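Local coordinates for intracellular sulfur oxidation protein dsrF (Allochromatium vinosum, PDB 2HY5) that has no established function but could take part in oxidising intracellular sulfur, at residues Tyr81-Ser86 against Ala121-Leu126; Leu92-Leu97 against Phe111-Glu116. All blocks are in the same frame, centred on the assembly; numbering follows the deposited sequence.

Interaction 1 lies against one side of the parallel sheet of this DsrE/DsrF-like domain and is largely buried: a leucine methyl sits on a tyrosine ring and a valine methyl on an aspartate oxygen, between strand 79-83 and helix 120-129, and no direct hydrogen bond joins the segments. Interaction 2, about 14 Å away between centres, is smaller and only partly buried; it ties the loop 92-97 to strand 115-118, outermost in the sheet of this chain, through one side-chain amide and a water. They rest on adjacent strands of the same sheet. Val82, turned away from helix 120-129, packs its CG2 on CG1 of Val115 at 3.6 Å, and Val82 N probably donates to Glu116 O, so packing and backbone bonding both join the strands.

Interaction 1 (Tyr81-Ser86 against Ala121-Leu126); sequences YVDRDS and ARVSEL
Leu126 of helix 120-129 lays a methyl squarely over the ring of Tyr81, on strand 79-83: its CD1 is 3.5 Å from the ring centroid and 14° off the normal, a CH-pi contact. Tyr81 can be followed outward from CB, which points at the helix. With CG anti to the carbonyl carbon (chi1 -55°), the ring is carried over Leu126. CG and CD1 sit against Leu126 CD1, CE1 and CZ meet both leucine methyls, and OH, at the tip, has Arg122 NH2 and Leu126 CD2 nearest to it. Tyr81 OH and Arg122 NH2 remain 3.8 Å apart, the ring and guanidinium planes nearly perpendicular at 85°. A water in the ring plane joins them: it accepts from Arg122 NH2 at 3.0 Å and lies 3.3 Å from Tyr81 OH. Arg122 NH1 is salt-bridged to Glu125 OE2, about one turn on, the hydrogen bond within it being weak.

Farther along the strand, Val123 CG2 touches Asp83 OD1 at 3.5 Å. Asp83 is the N-cap of helix 84-89, and its other oxygen, OD2, takes two bonds from Ser86: from N, out of the carboxylate plane, and from OG at 2.7 Å on the anti lone pair. Phe23 of the neighbouring DsrH chain packs on both Asp83 and Val123, placing this end of the contact at a subunit interface. The Tyr81 hydroxyl and Arg122 NH2 meet through a water, and Asp83 OD2 is held by Ser86; with no direct hydrogen bond across, the strand-helix adhesion is probably chiefly dispersive.

Interaction 2 (Leu92-Leu97 against Phe111-Glu116); sequences LTQDDL and FDNIVE
Gln94 reaches across to the backbone of Val115, its NE2 donating to Val115 O at 2.9 Å with an N-H...O angle of 149°. The acceptor lies close to the plane of the glutamine amide, yet the donor stands well above the carbonyl plane of Val115. CG of Gln94 is anti to the backbone N (chi1 176°), and a bend at chi2 brings the amide alongside the valine. This is the close side: Val115 CG1 packs on NE2 at 3.7 Å, and Leu97 rests on Val82 and on Leu87 of helix 84-89.

Val115 lies in the chain's outermost parallel strand, 115-118, and closes an Asx turn, in which Asn113 OD1 accepts from Val115 N at 3.0 Å; the same oxygen also accepts from Ile100 N. On the other segment Thr93 OG1 accepts from Asp95 N in an ST turn as the chain enters the 3-10 segment 94-96.

The Asn113 side is looser. Its ND2 and Gln94 NE2, both donors, stand 3.8 Å apart, and a water accepts from each, 2.8 Å from Asn113 ND2 and 3.1 Å from Gln94 NE2.

Interaction 1 (Tyr81-Ser86 against Ala121-Leu126)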
loop_
_atom_site.group_PDB
_atom_site.type_symbol
_atom_site.label_atom_id
_atom_site.label_comp_id
_atom_site.label_asym_id
_atom_site.label_seq_id
_atom_site.Cartn_x
_atom_site.Cartn_y
_atom_site.Cartn_z
ATOM N N TYR B 81 21.923 4.644 11.674
ATOM C CA TYR B 81 21.244 4.740 12.962
ATOM C C TYR B 81 20.005 3.875 13.091
ATOM O O TYR B 81 19.269 3.669 12.129
ATOM C CB TYR B 81 20.845 6.190 13.232
ATOM C CG TYR B 81 21.990 7.174 13.169
ATOM C CD1 TYR B 81 22.183 7.983 12.050
ATOM C CD2 TYR B 81 22.875 7.303 14.236
ATOM C CE1 TYR B 81 23.231 8.902 11.996
ATOM C CE2 TYR B 81 23.923 8.214 14.195
ATOM C CZ TYR B 81 24.095 9.010 13.076
ATOM O OH TYR B 81 25.129 9.913 13.044
ATOM N N VAL B 82 19.767 3.397 14.309
ATOM C CA VAL B 82 18.613 2.558 14.607
ATOM C C VAL B 82 17.927 3.111 15.850
ATOM O O VAL B 82 18.568 3.309 16.879
ATOM C CB VAL B 82 19.039 1.097 14.865
ATOM C CG1 VAL B 82 17.814 0.236 15.131
ATOM C CG2 VAL B 82 19.805 0.573 13.661
ATOM N N ASP B 83 16.625 3.365 15.741
ATOM C CA ASP B 83 15.838 3.916 16.844
ATOM C C ASP B 83 15.690 2.915 17.986
ATOM O O ASP B 83 15.109 1.855 17.809
ATOM C CB ASP B 83 14.456 4.330 16.333
ATOM C CG ASP B 83 13.610 4.979 17.407
ATOM O OD1 ASP B 83 14.032 6.028 17.939
ATOM O OD2 ASP B 83 12.527 4.440 17.721
ATOM N N ARG B 84 16.193 3.263 19.168
ATOM C CA ARG B 84 16.114 2.337 20.298
ATOM C C ARG B 84 14.691 2.008 20.739
ATOM O O ARG B 84 14.413 0.885 21.148
ATOM C CB ARG B 84 16.922 2.870 21.496
ATOM C CG ARG B 84 16.250 3.952 22.322
ATOM C CD ARG B 84 17.235 4.529 23.344
ATOM N NE ARG B 84 17.726 3.532 24.294
ATOM C CZ ARG B 84 17.089 3.173 25.406
ATOM N NH1 ARG B 84 15.928 3.730 25.719
ATOM N NH2 ARG B 84 17.613 2.254 26.207
ATOM N N ASP B 85 13.786 2.974 20.659
ATOM C CA ASP B 85 12.408 2.729 21.069
ATOM C C ASP B 85 11.738 1.709 20.155
ATOM O O ASP B 85 10.956 0.875 20.612
ATOM C CB ASP B 85 11.624 4.040 21.074
ATOM C CG ASP B 85 12.085 4.983 22.168
ATOM O OD1 ASP B 85 11.693 6.169 22.153
ATOM O OD2 ASP B 85 12.839 4.530 23.057
ATOM N N SER B 86 12.056 1.776 18.866
ATOM C CA SER B 86 11.496 0.844 17.889
ATOM C C SER B 86 11.967 -0.580 18.179
ATOM O O SER B 86 11.193 -1.533 18.068
ATOM C CB SER B 86 11.910 1.252 16.479
ATOM O OG SER B 86 11.380 2.525 16.163
ATOM N N ALA B 121 15.430 11.638 21.007
ATOM C CA ALA B 121 15.897 13.019 20.883
ATOM C C ALA B 121 16.977 13.130 19.813
ATOM O O ALA B 121 17.007 14.088 19.045
ATOM C CB ALA B 121 16.431 13.515 22.224
ATOM N N ARG B 122 17.864 12.141 19.763
ATOM C CA ARG B 122 18.938 12.132 18.776
ATOM C C ARG B 122 18.351 11.966 17.377
ATOM O O ARG B 122 18.830 12.566 16.413
ATOM C CB ARG B 122 19.913 10.992 19.082
ATOM C CG ARG B 122 21.054 10.832 18.090
ATOM C CD ARG B 122 21.930 12.077 17.998
ATOM N NE ARG B 122 23.065 11.853 17.103
ATOM C CZ ARG B 122 23.829 12.816 16.595
ATOM N NH1 ARG B 122 23.587 14.087 16.890
ATOM N NH2 ARG B 122 24.831 12.509 15.783
ATOM N N VAL B 123 17.312 11.144 17.268
ATOM C CA VAL B 123 16.652 10.926 15.984
ATOM C C VAL B 123 16.101 12.256 15.479
ATOM O O VAL B 123 16.320 12.641 14.328
ATOM C CB VAL B 123 15.479 9.920 16.120
ATOM C CG1 VAL B 123 14.676 9.859 14.819
ATOM C CG2 VAL B 123 16.015 8.544 16.456
ATOM N N SER B 124 15.394 12.963 16.354
ATOM C CA SER B 124 14.810 14.248 15.993
ATOM C C SER B 124 15.904 15.215 15.565
ATOM O O SER B 124 15.720 16.002 14.639
ATOM C CB SER B 124 14.037 14.840 17.178
ATOM O OG SER B 124 12.911 14.043 17.508
ATOM N N GLU B 125 17.047 15.142 16.241
ATOM C CA GLU B 125 18.173 16.018 15.935
ATOM C C GLU B 125 18.707 15.731 14.541
ATOM O O GLU B 125 18.972 16.651 13.766
ATOM C CB GLU B 125 19.288 15.828 16.966
ATOM C CG GLU B 125 20.455 16.793 16.799
ATOM C CD GLU B 125 21.536 16.608 17.853
ATOM O OE1 GLU B 125 22.498 17.409 17.862
ATOM O OE2 GLU B 125 21.431 15.665 18.668
ATOM N N LEU B 126 18.868 14.451 14.225
ATOM C CA LEU B 126 19.365 14.056 12.913
ATOM C C LEU B 126 18.409 14.543 11.831
ATOM O O LEU B 126 18.839 14.991 10.767
ATOM C CB LEU B 126 19.524 12.533 12.846
ATOM C CG LEU B 126 20.640 11.960 13.721
ATOM C CD1 LEU B 126 20.512 10.447 13.801
ATOM C CD2 LEU B 126 21.996 12.368 13.149
HETATM O O HOH W 1 26.635 10.124 15.942
#

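Interaction 2 (Leu92-Leu97 against Phe111-Glu116)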
loop_
_atom_site.group_PDB
_atom_site.type_symbol
_atom_site.label_atom_id
_atom_site.label_comp_id
_atom_site.label_asym_id
_atom_site.label_seq_id
_atom_site.Cartn_x
_atom_site.Cartn_y
_atom_site.Cartn_z
ATOM N N LEU B 92 13.420 -6.455 20.469
ATOM C CA LEU B 92 14.718 -6.696 19.863
ATOM C C LEU B 92 15.812 -5.921 20.578
ATOM O O LEU B 92 15.546 -4.931 21.257
ATOM C CB LEU B 92 14.704 -6.281 18.389
ATOM C CG LEU B 92 13.696 -6.945 17.451
ATOM C CD1 LEU B 92 13.823 -6.316 16.074
ATOM C CD2 LEU B 92 13.948 -8.445 17.381
ATOM N N THR B 93 17.045 -6.390 20.426
ATOM C CA THR B 93 18.195 -5.725 21.017
ATOM C C THR B 93 19.197 -5.613 19.880
ATOM O O THR B 93 18.990 -6.202 18.815
ATOM C CB THR B 93 18.810 -6.550 22.166
ATOM O OG1 THR B 93 19.445 -7.720 21.637
ATOM C CG2 THR B 93 17.729 -6.970 23.147
ATOM N N GLN B 94 20.277 -4.870 20.082
ATOM C CA GLN B 94 21.250 -4.737 19.007
ATOM C C GLN B 94 21.823 -6.097 18.616
ATOM O O GLN B 94 22.322 -6.273 17.504
ATOM C CB GLN B 94 22.370 -3.769 19.401
ATOM C CG GLN B 94 23.467 -3.656 18.340
ATOM C CD GLN B 94 24.064 -2.262 18.235
ATOM O OE1 GLN B 94 24.363 -1.621 19.241
ATOM N NE2 GLN B 94 24.254 -1.795 17.008
ATOM N N ASP B 95 21.733 -7.065 19.526
ATOM C CA ASP B 95 22.238 -8.408 19.253
ATOM C C ASP B 95 21.437 -9.120 18.163
ATOM O O ASP B 95 21.892 -10.119 17.605
ATOM C CB ASP B 95 22.226 -9.253 20.532
ATOM C CG ASP B 95 23.414 -8.967 21.434
ATOM O OD1 ASP B 95 23.623 -7.791 21.800
ATOM O OD2 ASP B 95 24.142 -9.921 21.776
ATOM N N ASP B 96 20.248 -8.605 17.860
ATOM C CA ASP B 96 19.396 -9.201 16.833
ATOM C C ASP B 96 19.675 -8.628 15.451
ATOM O O ASP B 96 19.141 -9.110 14.448
ATOM C CB ASP B 96 17.918 -8.962 17.159
ATOM C CG ASP B 96 17.449 -9.746 18.367
ATOM O OD1 ASP B 96 17.078 -9.111 19.377
ATOM O OD2 ASP B 96 17.448 -10.994 18.298
ATOM N N LEU B 97 20.512 -7.600 15.398
ATOM C CA LEU B 97 20.821 -6.942 14.137
ATOM C C LEU B 97 22.168 -7.340 13.561
ATOM O O LEU B 97 23.056 -7.805 14.278
ATOM C CB LEU B 97 20.779 -5.426 14.331
ATOM C CG LEU B 97 19.532 -4.921 15.061
ATOM C CD1 LEU B 97 19.648 -3.429 15.294
ATOM C CD2 LEU B 97 18.283 -5.255 14.253
ATOM N N PHE B 111 36.427 -0.361 11.595
ATOM C CA PHE B 111 35.402 -0.718 12.571
ATOM C C PHE B 111 34.601 -1.948 12.162
ATOM O O PHE B 111 34.141 -2.055 11.024
ATOM C CB PHE B 111 34.452 0.458 12.780
ATOM C CG PHE B 111 35.094 1.644 13.435
ATOM C CD1 PHE B 111 35.534 1.574 14.753
ATOM C CD2 PHE B 111 35.264 2.834 12.735
ATOM C CE1 PHE B 111 36.132 2.671 15.363
ATOM C CE2 PHE B 111 35.862 3.939 13.338
ATOM C CZ PHE B 111 36.295 3.857 14.655
ATOM N N ASP B 112 34.431 -2.868 13.107
ATOM C CA ASP B 112 33.683 -4.102 12.886
ATOM C C ASP B 112 32.195 -3.810 12.698
ATOM O O ASP B 112 31.489 -4.544 12.003
ATOM C CB ASP B 112 33.872 -5.038 14.084
ATOM C CG ASP B 112 35.318 -5.452 14.277
ATOM O OD1 ASP B 112 36.221 -4.682 13.886
ATOM O OD2 ASP B 112 35.550 -6.541 14.840
ATOM N N ASN B 113 31.714 -2.745 13.330
ATOM C CA ASN B 113 30.306 -2.393 13.218
ATOM C C ASN B 113 30.077 -0.916 13.484
ATOM O O ASN B 113 30.516 -0.379 14.500
ATOM C CB ASN B 113 29.476 -3.235 14.197
ATOM C CG ASN B 113 27.980 -2.988 14.063
ATOM O OD1 ASN B 113 27.497 -2.590 13.002
ATOM N ND2 ASN B 113 27.238 -3.244 15.136
ATOM N N ILE B 114 29.391 -0.257 12.561
ATOM C CA ILE B 114 29.095 1.153 12.725
ATOM C C ILE B 114 27.616 1.409 12.998
ATOM O O ILE B 114 27.197 2.555 13.153
ATOM C CB ILE B 114 29.564 1.976 11.496
ATOM C CG1 ILE B 114 29.140 1.300 10.191
ATOM C CG2 ILE B 114 31.075 2.116 11.525
ATOM C CD1 ILE B 114 27.656 1.250 9.957
ATOM N N VAL B 115 26.822 0.344 13.058
ATOM C CA VAL B 115 25.399 0.499 13.341
ATOM C C VAL B 115 25.267 1.030 14.764
ATOM O O VAL B 115 25.737 0.403 15.725
ATOM C CB VAL B 115 24.643 -0.841 13.230
ATOM C CG1 VAL B 115 23.189 -0.652 13.644
ATOM C CG2 VAL B 115 24.709 -1.357 11.802
ATOM N N GLU B 116 24.635 2.190 14.895
ATOM C CA GLU B 116 24.461 2.809 16.200
ATOM C C GLU B 116 23.009 2.951 16.630
ATOM O O GLU B 116 22.186 3.499 15.901
ATOM C CB GLU B 116 25.125 4.186 16.210
ATOM C CG GLU B 116 24.898 4.957 17.493
ATOM C CD GLU B 116 25.669 6.261 17.538
ATOM O OE1 GLU B 116 25.430 7.133 16.675
ATOM O OE2 GLU B 116 26.521 6.409 18.437
HETATM O O HOH W 2 24.559 -4.046 14.884
#